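Local coordinates for sesquisabinene B synthase 2 (Santalum album, PDB 6A2A), which probably converts farnesyl diphosphate into sesquisabinene B, as a metal-dependent plant terpene synthase that uses magnesium or manganese, at residues M76-K81 against D114-D119; N359-I364 against P378-V383; G365-K370 against Y427-E432; E407-N412 against I459-T464; C480-N483 against S488-V491. One frame throughout, in Å; residues are numbered along the deposited sequence.

Interaction 1. Residues M76-K81 against D114-D119; sequences MEPLTK and DAWWID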
# COMPACT_ATOMS: atom_id res chain seq x y z
N MET A 76 17.58 22.80 -40.30
CA MET A 76 16.67 22.30 -41.29
C MET A 76 15.99 23.49 -41.93
O MET A 76 15.97 24.55 -41.33
CB MET A 76 15.61 21.41 -40.63
CG MET A 76 16.19 20.21 -39.95
SD MET A 76 14.86 19.20 -39.25
CE MET A 76 15.82 17.93 -38.45
N GLU A 77 15.38 23.31 -43.11
CA GLU A 77 14.44 24.29 -43.59
C GLU A 77 13.33 24.44 -42.54
O GLU A 77 13.04 23.47 -41.82
CB GLU A 77 13.83 23.87 -44.93
CG GLU A 77 14.86 23.76 -46.06
CD GLU A 77 15.66 25.02 -46.29
OE1 GLU A 77 15.08 26.12 -46.28
OE2 GLU A 77 16.87 24.89 -46.49
N PRO A 78 12.75 25.64 -42.42
CA PRO A 78 11.81 25.92 -41.32
C PRO A 78 10.56 25.03 -41.35
O PRO A 78 10.09 24.58 -40.29
CB PRO A 78 11.35 27.36 -41.52
CG PRO A 78 11.79 27.69 -42.94
CD PRO A 78 13.08 26.91 -43.06
N LEU A 79 9.99 24.80 -42.53
CA LEU A 79 8.81 23.92 -42.56
C LEU A 79 9.22 22.52 -42.09
O LEU A 79 8.47 21.86 -41.35
CB LEU A 79 8.21 23.89 -43.96
CG LEU A 79 6.98 22.99 -44.10
CD1 LEU A 79 5.87 23.46 -43.16
CD2 LEU A 79 6.51 22.97 -45.54
N THR A 80 10.40 22.06 -42.51
CA THR A 80 10.85 20.74 -42.20
C THR A 80 11.07 20.64 -40.69
O THR A 80 10.75 19.65 -40.09
CB THR A 80 12.13 20.40 -43.01
OG1 THR A 80 11.77 20.50 -44.40
CG2 THR A 80 12.67 19.03 -42.70
N LYS A 81 11.60 21.69 -40.07
CA LYS A 81 11.80 21.67 -38.63
C LYS A 81 10.43 21.65 -37.93
O LYS A 81 10.29 20.93 -36.96
CB LYS A 81 12.66 22.87 -38.19
CG LYS A 81 12.98 22.95 -36.70
CD LYS A 81 13.63 21.70 -36.09
CE LYS A 81 15.00 21.35 -36.62
NZ LYS A 81 16.05 22.25 -36.10
N ASP A 114 9.51 35.07 -44.85
CA ASP A 114 8.27 34.32 -44.71
C ASP A 114 7.87 33.59 -46.00
O ASP A 114 6.81 33.00 -46.07
CB ASP A 114 7.16 35.28 -44.33
CG ASP A 114 7.28 35.80 -42.91
OD1 ASP A 114 7.82 35.10 -42.05
OD2 ASP A 114 6.83 36.93 -42.66
N ALA A 115 8.71 33.61 -47.05
CA ALA A 115 8.28 33.02 -48.31
C ALA A 115 8.05 31.50 -48.17
O ALA A 115 7.34 30.91 -48.95
CB ALA A 115 9.30 33.32 -49.41
N TRP A 116 8.69 30.87 -47.21
CA TRP A 116 8.46 29.43 -47.01
C TRP A 116 7.02 29.10 -46.56
O TRP A 116 6.57 27.97 -46.76
CB TRP A 116 9.51 28.88 -46.05
CG TRP A 116 9.41 29.42 -44.66
CD1 TRP A 116 9.94 30.58 -44.18
CD2 TRP A 116 8.67 28.84 -43.59
NE1 TRP A 116 9.62 30.73 -42.85
CE2 TRP A 116 8.82 29.69 -42.47
CE3 TRP A 116 7.90 27.68 -43.47
CZ2 TRP A 116 8.24 29.40 -41.24
CZ3 TRP A 116 7.36 27.37 -42.24
CH2 TRP A 116 7.53 28.22 -41.15
N TRP A 117 6.23 30.02 -46.01
CA TRP A 117 4.87 29.61 -45.66
C TRP A 117 3.77 30.40 -46.35
O TRP A 117 2.65 29.94 -46.54
CB TRP A 117 4.73 29.63 -44.13
CG TRP A 117 4.95 30.96 -43.47
CD1 TRP A 117 6.11 31.42 -42.94
CD2 TRP A 117 3.96 31.94 -43.15
NE1 TRP A 117 5.91 32.63 -42.32
CE2 TRP A 117 4.60 32.97 -42.45
CE3 TRP A 117 2.58 32.05 -43.39
CZ2 TRP A 117 3.92 34.09 -41.96
CZ3 TRP A 117 1.92 33.14 -42.91
CH2 TRP A 117 2.58 34.17 -42.23
N ILE A 118 4.04 31.63 -46.76
CA ILE A 118 3.04 32.44 -47.37
C ILE A 118 2.45 31.72 -48.60
O ILE A 118 3.23 31.24 -49.46
CB ILE A 118 3.68 33.79 -47.76
CG1 ILE A 118 4.01 34.61 -46.51
CG2 ILE A 118 2.81 34.55 -48.74
CD1 ILE A 118 2.80 35.14 -45.84
N ASP A 119 1.14 31.75 -48.75
CA ASP A 119 0.46 31.08 -49.89
C ASP A 119 0.56 29.54 -49.92
O ASP A 119 0.13 28.91 -50.90
CB ASP A 119 1.00 31.61 -51.25
CG ASP A 119 0.76 33.08 -51.45
OD1 ASP A 119 -0.37 33.52 -51.18
OD2 ASP A 119 1.69 33.79 -51.89
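Pro78 puts its CG over one face of the Trp116 indole, a proline-tryptophan CH-pi contact in the mostly helical N-terminal domain of this plant terpene synthase. Pro78 is the first residue of helix 78-90, right after the N-cap position held by Glu77. Trp116 comes from the loop between helices 98-110 and 121-133. Pro78 CG sits over the five-membered ring, 3.4 Å from its centroid and only 10° off the ring normal. Pro78 CB lies further along the same indole, 3.6 Å from Trp116 CE2. Leu79 meets the six-membered part of the ring system obliquely. Its CB is 3.8 Å from Trp116 CE3, and its backbone N also lies close to that end of the ring.

Trp116 CG is placed between the backbone N and the carbonyl carbon (chi1 66°), which turns the indole toward the helix start. The face away from Pro78 is covered by Trp117, whose CD1 stands 3.2 Å above the Trp116 plane. The two neighbouring indoles therefore meet edge against face. The ring of Tyr111 also meets Trp116, nearly at a right angle, and Arg127 of helix 121-133 touches it. A serine in place of Trp116 would probably leave the Pro78 ring without its flat partner and open a gap between Pro78 and Trp117. Trp117 is itself held by a hydrogen bond from NE1 to Asp114 OD1, 3.1 Å long, which reaches the oxygen from above the carboxylate plane.

Interaction 2. Residues N359-I364 against P378-V383; sequences NTSNDI and PCTAKV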
# COMPACT_ATOMS: atom_id res chain seq x y z
N ASN A 359 -10.50 6.97 4.39
CA ASN A 359 -9.13 6.51 4.63
C ASN A 359 -8.19 7.00 3.51
O ASN A 359 -7.09 7.49 3.78
CB ASN A 359 -9.01 4.99 4.79
CG ASN A 359 -9.65 4.47 6.07
OD1 ASN A 359 -10.02 5.24 6.93
ND2 ASN A 359 -9.84 3.17 6.14
N THR A 360 -8.64 6.92 2.25
CA THR A 360 -7.84 7.36 1.15
C THR A 360 -7.66 8.89 1.16
O THR A 360 -6.53 9.42 0.86
CB THR A 360 -8.44 6.83 -0.15
OG1 THR A 360 -8.33 5.40 -0.17
CG2 THR A 360 -7.75 7.42 -1.36
N SER A 361 -8.74 9.63 1.43
CA SER A 361 -8.68 11.09 1.52
C SER A 361 -7.68 11.52 2.62
O SER A 361 -6.94 12.45 2.44
CB SER A 361 -10.02 11.69 1.75
OG SER A 361 -10.81 11.41 0.60
N ASN A 362 -7.72 10.84 3.75
CA ASN A 362 -6.74 11.06 4.83
C ASN A 362 -5.31 10.72 4.38
O ASN A 362 -4.39 11.48 4.73
CB ASN A 362 -7.15 10.30 6.08
CG ASN A 362 -8.43 10.83 6.70
OD1 ASN A 362 -8.77 12.00 6.52
ND2 ASN A 362 -9.10 9.99 7.48
N ASP A 363 -5.09 9.59 3.71
CA ASP A 363 -3.83 9.25 3.13
C ASP A 363 -3.28 10.31 2.17
O ASP A 363 -2.11 10.73 2.23
CB ASP A 363 -3.88 7.90 2.41
CG ASP A 363 -3.99 6.69 3.33
OD1 ASP A 363 -3.71 6.81 4.54
OD2 ASP A 363 -4.32 5.57 2.80
N ILE A 364 -4.15 10.81 1.29
CA ILE A 364 -3.73 11.81 0.28
C ILE A 364 -3.39 13.13 0.97
O ILE A 364 -2.35 13.74 0.69
CB ILE A 364 -4.81 11.98 -0.80
CG1 ILE A 364 -4.88 10.70 -1.63
CG2 ILE A 364 -4.54 13.19 -1.68
CD1 ILE A 364 -6.00 10.60 -2.65
N PRO A 378 -8.09 18.73 5.14
CA PRO A 378 -9.27 19.61 5.01
C PRO A 378 -9.72 19.79 3.55
O PRO A 378 -10.92 19.83 3.29
CB PRO A 378 -8.79 20.94 5.60
CG PRO A 378 -7.84 20.48 6.65
CD PRO A 378 -7.06 19.37 5.98
N CYS A 379 -8.72 19.86 2.64
CA CYS A 379 -8.94 20.06 1.22
C CYS A 379 -9.67 18.83 0.62
O CYS A 379 -10.74 18.98 -0.02
CB CYS A 379 -7.61 20.36 0.51
SG CYS A 379 -7.80 20.44 -1.29
N THR A 380 -9.14 17.64 0.83
CA THR A 380 -9.74 16.43 0.27
C THR A 380 -11.14 16.23 0.88
O THR A 380 -12.05 15.81 0.22
CB THR A 380 -8.81 15.22 0.43
OG1 THR A 380 -8.52 14.95 1.81
CG2 THR A 380 -7.50 15.47 -0.28
N ALA A 381 -11.28 16.50 2.18
CA ALA A 381 -12.61 16.34 2.85
C ALA A 381 -13.63 17.28 2.22
O ALA A 381 -14.76 16.88 1.94
CB ALA A 381 -12.48 16.55 4.34
N LYS A 382 -13.20 18.51 1.92
CA LYS A 382 -14.04 19.53 1.36
C LYS A 382 -14.51 19.17 -0.05
O LYS A 382 -15.70 19.30 -0.35
CB LYS A 382 -13.28 20.87 1.32
CG LYS A 382 -14.08 21.98 0.64
CD LYS A 382 -15.35 22.32 1.35
CE LYS A 382 -15.90 23.65 0.86
NZ LYS A 382 -17.32 23.81 1.24
N VAL A 383 -13.59 18.72 -0.94
CA VAL A 383 -14.04 18.41 -2.30
C VAL A 383 -14.95 17.18 -2.30
O VAL A 383 -15.91 17.13 -3.09
CB VAL A 383 -12.89 18.29 -3.32
CG1 VAL A 383 -12.19 19.63 -3.42
CG2 VAL A 383 -11.89 17.17 -2.95
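Thr380 faces Ser361 and Ile364 across two neighbouring helices, and its two branches do different work. The hydroxyl branch meets backbone: Thr380 OG1 is 3.0 Å from Ser361 O. This lies within hydrogen-bonding range, but Ile377 O, on the helix of Thr380 itself, competes for the same proton. OG1 also lies 3.6 Å from Ser361 CB. The methyl branch meets a methyl: Thr380 CG2 is 4.0 Å from Ile364 CG2, and the two side chains pass at a slant.

The torsion of Thr380 explains this split. Its OG1 is held between the backbone N and the carbonyl carbon (chi1 60°), which turns the hydroxyl to the Ser361 carbonyl and sends CG2 toward Ile364. The backbones come close here, with the CA atoms of Ser361 and Thr380 5.6 Å apart. Small side chains at both positions suit such a short spacing. Ser361 does not spend its own hydroxyl on Thr380. Its OG is bonded instead to Met357 O, one turn back in the same helix.

Further out, Ser361 packs on Trp384, and Asn362 OD1 is hydrogen-bonded to Trp338 NE1. On the far side of helix 348-372, Asn359 and Asp363 pack against Asn359 or Asn362 of the second subunit. The contact is buried and joins helix 348-372 to helix 377-400, the next in the chain. Ile364 also packs on helices 299-321 and 419-430.

Interaction 3. Residues G365-K370 against Y427-E432; sequences GYWALK and YLLTVE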
# COMPACT_ATOMS: atom_id res chain seq x y z
N GLY A 365 -4.24 13.56 1.90
CA GLY A 365 -3.96 14.80 2.64
C GLY A 365 -2.68 14.68 3.45
O GLY A 365 -1.91 15.68 3.57
N TYR A 366 -2.44 13.51 4.00
CA TYR A 366 -1.25 13.25 4.78
C TYR A 366 0.00 13.31 3.88
O TYR A 366 1.06 13.85 4.27
CB TYR A 366 -1.35 11.92 5.51
CG TYR A 366 -0.13 11.69 6.37
CD1 TYR A 366 1.02 11.14 5.84
CD2 TYR A 366 -0.13 12.11 7.69
CE1 TYR A 366 2.14 10.94 6.64
CE2 TYR A 366 0.96 11.89 8.49
CZ TYR A 366 2.11 11.32 7.96
OH TYR A 366 3.24 11.20 8.73
N TRP A 367 -0.07 12.75 2.67
CA TRP A 367 1.06 12.80 1.74
C TRP A 367 1.44 14.27 1.53
O TRP A 367 2.63 14.61 1.46
CB TRP A 367 0.69 12.15 0.39
CG TRP A 367 1.81 12.06 -0.61
CD1 TRP A 367 2.56 10.96 -0.87
CD2 TRP A 367 2.23 13.05 -1.57
NE1 TRP A 367 3.40 11.18 -1.92
CE2 TRP A 367 3.25 12.46 -2.35
CE3 TRP A 367 1.86 14.37 -1.84
CZ2 TRP A 367 3.89 13.15 -3.39
CZ3 TRP A 367 2.50 15.06 -2.85
CH2 TRP A 367 3.50 14.45 -3.61
N ALA A 368 0.45 15.14 1.36
CA ALA A 368 0.73 16.55 1.19
C ALA A 368 1.44 17.11 2.43
O ALA A 368 2.35 17.95 2.32
CB ALA A 368 -0.53 17.36 0.89
N LEU A 369 1.08 16.64 3.61
CA LEU A 369 1.79 17.12 4.81
C LEU A 369 3.24 16.62 4.80
O LEU A 369 4.15 17.45 5.03
CB LEU A 369 1.08 16.67 6.09
CG LEU A 369 1.85 16.92 7.39
CD1 LEU A 369 2.04 18.40 7.60
CD2 LEU A 369 1.13 16.29 8.58
N LYS A 370 3.46 15.34 4.53
CA LYS A 370 4.75 14.66 4.65
C LYS A 370 5.70 15.17 3.56
O LYS A 370 6.85 15.45 3.83
CB LYS A 370 4.55 13.16 4.48
CG LYS A 370 5.80 12.32 4.49
CD LYS A 370 6.47 12.07 3.14
CE LYS A 370 5.56 11.68 2.00
NZ LYS A 370 6.34 11.19 0.82
N TYR A 427 -3.84 19.78 -7.86
CA TYR A 427 -3.19 21.05 -7.54
C TYR A 427 -2.54 20.98 -6.14
O TYR A 427 -1.35 21.35 -5.95
CB TYR A 427 -4.21 22.18 -7.62
CG TYR A 427 -3.65 23.54 -7.25
CD1 TYR A 427 -3.12 24.37 -8.23
CD2 TYR A 427 -3.77 24.05 -5.97
CE1 TYR A 427 -2.66 25.64 -7.93
CE2 TYR A 427 -3.33 25.33 -5.65
CZ TYR A 427 -2.76 26.12 -6.63
OH TYR A 427 -2.35 27.39 -6.28
N LEU A 428 -3.31 20.49 -5.15
CA LEU A 428 -2.78 20.24 -3.81
C LEU A 428 -1.45 19.47 -3.83
O LEU A 428 -0.49 19.80 -3.07
CB LEU A 428 -3.81 19.42 -3.02
CG LEU A 428 -3.30 18.78 -1.74
CD1 LEU A 428 -3.00 19.80 -0.67
CD2 LEU A 428 -4.29 17.75 -1.20
N LEU A 429 -1.37 18.46 -4.67
CA LEU A 429 -0.24 17.53 -4.67
C LEU A 429 0.95 18.04 -5.48
O LEU A 429 2.01 17.39 -5.38
CB LEU A 429 -0.71 16.19 -5.27
CG LEU A 429 -1.77 15.47 -4.44
CD1 LEU A 429 -2.24 14.22 -5.17
CD2 LEU A 429 -1.24 15.08 -3.07
N THR A 430 0.77 19.08 -6.28
CA THR A 430 1.88 19.54 -7.17
C THR A 430 2.25 21.01 -7.00
O THR A 430 3.42 21.34 -7.35
CB THR A 430 1.54 19.31 -8.64
OG1 THR A 430 0.34 20.04 -8.98
CG2 THR A 430 1.40 17.83 -8.91
N VAL A 431 1.34 21.90 -6.61
CA VAL A 431 1.66 23.35 -6.48
C VAL A 431 2.86 23.56 -5.52
O VAL A 431 3.01 22.87 -4.52
CB VAL A 431 0.45 24.18 -6.01
CG1 VAL A 431 0.18 23.99 -4.51
CG2 VAL A 431 0.62 25.65 -6.36
N GLU A 432 3.75 24.48 -5.87
CA GLU A 432 4.82 24.84 -4.91
C GLU A 432 4.20 25.63 -3.75
O GLU A 432 3.40 26.52 -3.97
CB GLU A 432 5.92 25.68 -5.59
CG GLU A 432 6.81 24.88 -6.53
CD GLU A 432 7.35 23.54 -6.03
OE1 GLU A 432 7.06 22.50 -6.68
OE2 GLU A 432 8.08 23.52 -5.01
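Helix 348-372 and the end of helix 419-430 come within 6.0 Å of each other, measured between the CA atoms of Ala368 and Leu429. The contact is apolar and rests on two pairs. Leu429 CD2 lies 3.4 Å from Trp367 CE3 and approaches the indole obliquely. The same six-membered ring reaches over the Leu429 backbone, with Trp367 CZ3 3.5 Å from Leu429 O. In the second pair, the methyl CB of Ala368 is 3.8 Å from Leu428 CD1. The small alanine lets the two backbones approach closely.

Trp367 has CG anti to the backbone N (chi1 -176°), which carries the indole out beside Leu429. Its polar edge is fixed by another helix, since NE1 is hydrogen-bonded to Glu300 OE2 of helix 299-321. An alanine in place of Trp367 would probably strip Leu429 CD2 of its aromatic cover and leave Glu300 without this donor.

On another side of helix 348-372, Tyr366 OH is hydrogen-bonded to Thr270 O of the second subunit. The arrangement is ordinary helix-helix packing within the all-alpha class I terpene synthase fold.

Interaction 4. Residues E407-N412 against I459-T464; sequences EEYLDN and INDLGT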
# COMPACT_ATOMS: atom_id res chain seq x y z
N GLU A 407 -28.58 25.68 -17.81
CA GLU A 407 -27.64 26.42 -16.95
C GLU A 407 -27.78 25.94 -15.49
O GLU A 407 -26.75 25.76 -14.85
CB GLU A 407 -27.76 27.95 -17.13
CG GLU A 407 -26.43 28.60 -17.62
CD GLU A 407 -26.22 28.77 -19.13
OE1 GLU A 407 -27.19 28.46 -19.90
OE2 GLU A 407 -25.09 29.22 -19.55
N GLU A 408 -28.97 25.64 -14.96
CA GLU A 408 -29.05 25.17 -13.59
C GLU A 408 -28.43 23.76 -13.48
O GLU A 408 -27.78 23.42 -12.45
CB GLU A 408 -30.44 25.28 -12.95
CG GLU A 408 -31.47 24.26 -13.37
CD GLU A 408 -32.88 24.49 -12.79
OE1 GLU A 408 -33.76 25.06 -13.51
OE2 GLU A 408 -33.07 24.15 -11.60
N TYR A 409 -28.68 22.94 -14.47
CA TYR A 409 -28.08 21.58 -14.51
C TYR A 409 -26.54 21.65 -14.53
O TYR A 409 -25.88 21.03 -13.70
CB TYR A 409 -28.64 20.83 -15.71
CG TYR A 409 -27.86 19.58 -16.00
CD1 TYR A 409 -28.06 18.45 -15.24
CD2 TYR A 409 -26.93 19.54 -17.03
CE1 TYR A 409 -27.33 17.29 -15.48
CE2 TYR A 409 -26.25 18.38 -17.32
CZ TYR A 409 -26.40 17.29 -16.49
OH TYR A 409 -25.73 16.13 -16.75
N LEU A 410 -25.95 22.44 -15.42
CA LEU A 410 -24.48 22.41 -15.57
C LEU A 410 -23.79 23.00 -14.35
O LEU A 410 -22.69 22.56 -13.99
CB LEU A 410 -24.02 23.16 -16.83
CG LEU A 410 -24.33 22.49 -18.15
CD1 LEU A 410 -23.90 23.38 -19.29
CD2 LEU A 410 -23.64 21.11 -18.27
N ASP A 411 -24.40 23.99 -13.68
CA ASP A 411 -23.72 24.54 -12.50
C ASP A 411 -23.51 23.47 -11.43
O ASP A 411 -22.53 23.52 -10.72
CB ASP A 411 -24.47 25.73 -11.96
CG ASP A 411 -24.01 27.07 -12.66
OD1 ASP A 411 -22.78 27.24 -13.03
OD2 ASP A 411 -24.91 27.93 -12.85
N ASN A 412 -24.43 22.52 -11.31
CA ASN A 412 -24.27 21.40 -10.40
C ASN A 412 -23.49 20.25 -11.05
O ASN A 412 -22.69 19.60 -10.37
CB ASN A 412 -25.62 20.91 -9.92
CG ASN A 412 -25.52 19.86 -8.85
OD1 ASN A 412 -25.12 20.18 -7.73
ND2 ASN A 412 -25.94 18.65 -9.18
N ILE A 459 -18.98 16.81 -22.39
CA ILE A 459 -18.43 15.78 -23.25
C ILE A 459 -18.98 14.39 -22.85
O ILE A 459 -19.39 13.64 -23.67
CB ILE A 459 -16.90 15.80 -23.27
CG1 ILE A 459 -16.43 17.09 -23.90
CG2 ILE A 459 -16.39 14.60 -24.01
CD1 ILE A 459 -15.00 17.47 -23.64
N ASN A 460 -18.96 14.10 -21.56
CA ASN A 460 -19.51 12.86 -21.06
C ASN A 460 -20.98 12.74 -21.49
O ASN A 460 -21.37 11.74 -21.98
CB ASN A 460 -19.39 12.79 -19.55
CG ASN A 460 -19.78 11.45 -18.97
OD1 ASN A 460 -20.86 11.03 -19.08
ND2 ASN A 460 -18.87 10.83 -18.31
N ASP A 461 -21.76 13.79 -21.32
CA ASP A 461 -23.17 13.75 -21.68
C ASP A 461 -23.41 13.51 -23.18
O ASP A 461 -24.36 12.90 -23.55
CB ASP A 461 -23.90 15.01 -21.22
CG ASP A 461 -24.08 15.11 -19.70
OD1 ASP A 461 -23.56 14.29 -18.97
OD2 ASP A 461 -24.74 16.03 -19.28
N LEU A 462 -22.54 14.03 -24.01
CA LEU A 462 -22.64 13.86 -25.44
C LEU A 462 -22.31 12.46 -25.85
O LEU A 462 -22.67 12.03 -26.87
CB LEU A 462 -21.72 14.82 -26.18
CG LEU A 462 -22.14 16.27 -26.27
CD1 LEU A 462 -21.01 17.12 -26.72
CD2 LEU A 462 -23.30 16.46 -27.21
N GLY A 463 -21.64 11.74 -25.00
CA GLY A 463 -21.27 10.38 -25.31
C GLY A 463 -22.35 9.33 -25.18
O GLY A 463 -22.17 8.20 -25.56
N THR A 464 -23.46 9.77 -24.64
CA THR A 464 -24.59 8.92 -24.40
C THR A 464 -25.34 8.65 -25.67
O THR A 464 -25.87 9.53 -26.30
CB THR A 464 -25.54 9.52 -23.34
OG1 THR A 464 -26.20 10.67 -23.87
CG2 THR A 464 -24.77 9.92 -22.15
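The ring of Tyr409 meets the carboxylate of Asp461 at its hydroxyl edge, near the ring plane, and not over a face. The two flat groups are turned 37° against each other. Cys480, Ser477 and Pro404 also pack around the tyrosine. The side chains of Tyr409 and Asp461 come from opposite directions, one from helix 406-416 and the other from helix 447-462.

One hydrogen bond joins them. Tyr409 OH donates to Asp461 OD2 at 2.7 Å, a short bond that uses the syn lone pair, on the side of the other carboxylate oxygen. Asp461 OD2 is also 3.4 Å from Tyr409 CE2. The tyrosine has CG anti to its own N (chi1 167°), and this extends the ring across to the other helix.

The carboxylate has several partners. OD2 is also hydrogen-bonded to Ser477 OG, and OD1 forms a salt bridge with Arg457, one turn back in the helix. These partners are likely to fix its rotation and balance its charge in a buried place. The backbone of Asp461 is engaged as well: Thr464 OG1 donates to Asp461 O at 2.9 Å, where the helix gives way to the loop.

Asn460 binds one magnesium and Glu394 another when the metals are present; neither is bound to this chain here. The side chain of Tyr409 comes within about 4 Å of that of Glu394. Asn460, Asp461 and Thr464 match the start of the NSE/DTE metal-binding motif of class I terpene synthases, and Tyr409 hydrogen-bonds to its second residue, Asp461.

Interaction 5. Residues C480-N483 against S488-V491; sequences CYMN and SQEV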
# COMPACT_ATOMS: atom_id res chain seq x y z
N CYS A 480 -31.87 18.48 -21.12
CA CYS A 480 -32.13 19.72 -20.43
C CYS A 480 -32.36 20.86 -21.40
O CYS A 480 -33.21 21.65 -21.21
CB CYS A 480 -30.98 20.11 -19.51
SG CYS A 480 -30.92 19.21 -18.01
N TYR A 481 -31.52 20.96 -22.41
CA TYR A 481 -31.65 21.99 -23.40
C TYR A 481 -32.90 21.76 -24.24
O TYR A 481 -33.58 22.68 -24.55
CB TYR A 481 -30.44 22.09 -24.28
CG TYR A 481 -30.52 23.25 -25.23
CD1 TYR A 481 -30.28 24.51 -24.81
CD2 TYR A 481 -30.85 23.05 -26.54
CE1 TYR A 481 -30.36 25.57 -25.68
CE2 TYR A 481 -30.95 24.09 -27.41
CZ TYR A 481 -30.70 25.35 -26.98
OH TYR A 481 -30.78 26.36 -27.84
N MET A 482 -33.20 20.51 -24.56
CA MET A 482 -34.41 20.17 -25.27
C MET A 482 -35.61 20.64 -24.49
O MET A 482 -36.50 21.23 -25.05
CB MET A 482 -34.52 18.69 -25.44
CG MET A 482 -33.69 18.16 -26.53
SD MET A 482 -33.80 16.41 -26.58
CE MET A 482 -35.42 16.21 -27.32
N ASN A 483 -35.63 20.40 -23.19
CA ASN A 483 -36.73 20.80 -22.37
C ASN A 483 -36.92 22.28 -22.29
O ASN A 483 -38.01 22.74 -22.14
CB ASN A 483 -36.58 20.27 -20.96
CG ASN A 483 -36.70 18.78 -20.87
OD1 ASN A 483 -37.01 18.12 -21.82
ND2 ASN A 483 -36.43 18.25 -19.72
N SER A 488 -35.32 20.12 -30.75
CA SER A 488 -35.25 18.72 -31.06
C SER A 488 -33.96 18.12 -30.58
O SER A 488 -33.06 18.81 -30.25
CB SER A 488 -35.30 18.52 -32.54
OG SER A 488 -34.20 19.11 -33.15
N GLN A 489 -33.87 16.80 -30.63
CA GLN A 489 -32.66 16.16 -30.20
C GLN A 489 -31.51 16.58 -31.05
O GLN A 489 -30.48 16.87 -30.54
CB GLN A 489 -32.79 14.66 -30.22
CG GLN A 489 -31.78 13.93 -29.37
CD GLN A 489 -30.50 13.61 -30.11
OE1 GLN A 489 -29.44 13.66 -29.57
NE2 GLN A 489 -30.63 13.26 -31.37
N GLU A 490 -31.68 16.67 -32.36
CA GLU A 490 -30.59 17.08 -33.23
C GLU A 490 -30.15 18.52 -33.02
O GLU A 490 -28.99 18.81 -33.01
CB GLU A 490 -30.97 16.86 -34.69
CG GLU A 490 -31.41 15.45 -34.97
CD GLU A 490 -32.77 15.09 -34.37
OE1 GLU A 490 -33.71 15.87 -34.45
OE2 GLU A 490 -32.89 14.00 -33.81
N VAL A 491 -31.10 19.41 -32.85
CA VAL A 491 -30.80 20.81 -32.66
C VAL A 491 -30.12 20.98 -31.32
O VAL A 491 -29.19 21.74 -31.20
CB VAL A 491 -32.06 21.65 -32.69
CG1 VAL A 491 -31.84 23.00 -32.09
CG2 VAL A 491 -32.54 21.80 -34.11
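Met482 has CG anti to the carbonyl carbon (chi1 -79°), stays extended at the next torsion, and bends at its last (chi3 76°). The bend lays the thioether end along the start of the next helix. Its terminal methyl, Met482 CE, is 3.7 Å from Gln489 N. The sulfur passes beside the same residue, with Met482 SD 3.8 Å from Gln489 CA and 4.2 Å from Gln489 CB. Further back, Met482 CG is 3.8 Å from Ser488 O. The methionine therefore packs mainly on backbone, alongside the first turn, and meets only CB of the Gln489 side chain.

The two segments belong to consecutive helices joined by a short turn: helix 477-485 ends, and helix 489-510 begins soon after. Ser488 is the N-cap of the second helix. Its OG accepts a hydrogen bond from Val491 N, 3.1 Å long and fairly straight at 161°. This satisfies an N-H of the first turn that has no helical carbonyl before it. The CA atoms of Met482 and Ser488 are 6.0 Å apart at this turn.

The Gln489 side chain leads off from Met482. Its amide oxygen OE1 is hydrogen-bonded to Arg493 NE, one turn on in the same helix, and its NE2 makes a weak bond to Glu490 OE2. Met482 also touches Ala492. The ring of Tyr481 stacks on that of His495 of helix 489-510.

From the N terminus, interaction 1 comes first and closes a loop of 32 residues in the N-terminal domain. It touches none of the others; the nearest centre, that of interaction 4, is about 43 Å from the centre of interaction 1. The rest belong to the metal-binding domain. Interaction 2 closes the turn between helices 348-372 and 377-400. Interaction 3 starts on that same first helix and reaches 427-432, so the two cross. They also touch through Ile364 and Leu429, and both face the second subunit. Interaction 4 crosses interaction 3 and ties helix 406-416 to the end of helix 447-462. Interaction 5 follows in series, closes the short turn between helices 477-485 and 489-510, and meets interaction 4 where Cys480 packs on Tyr409.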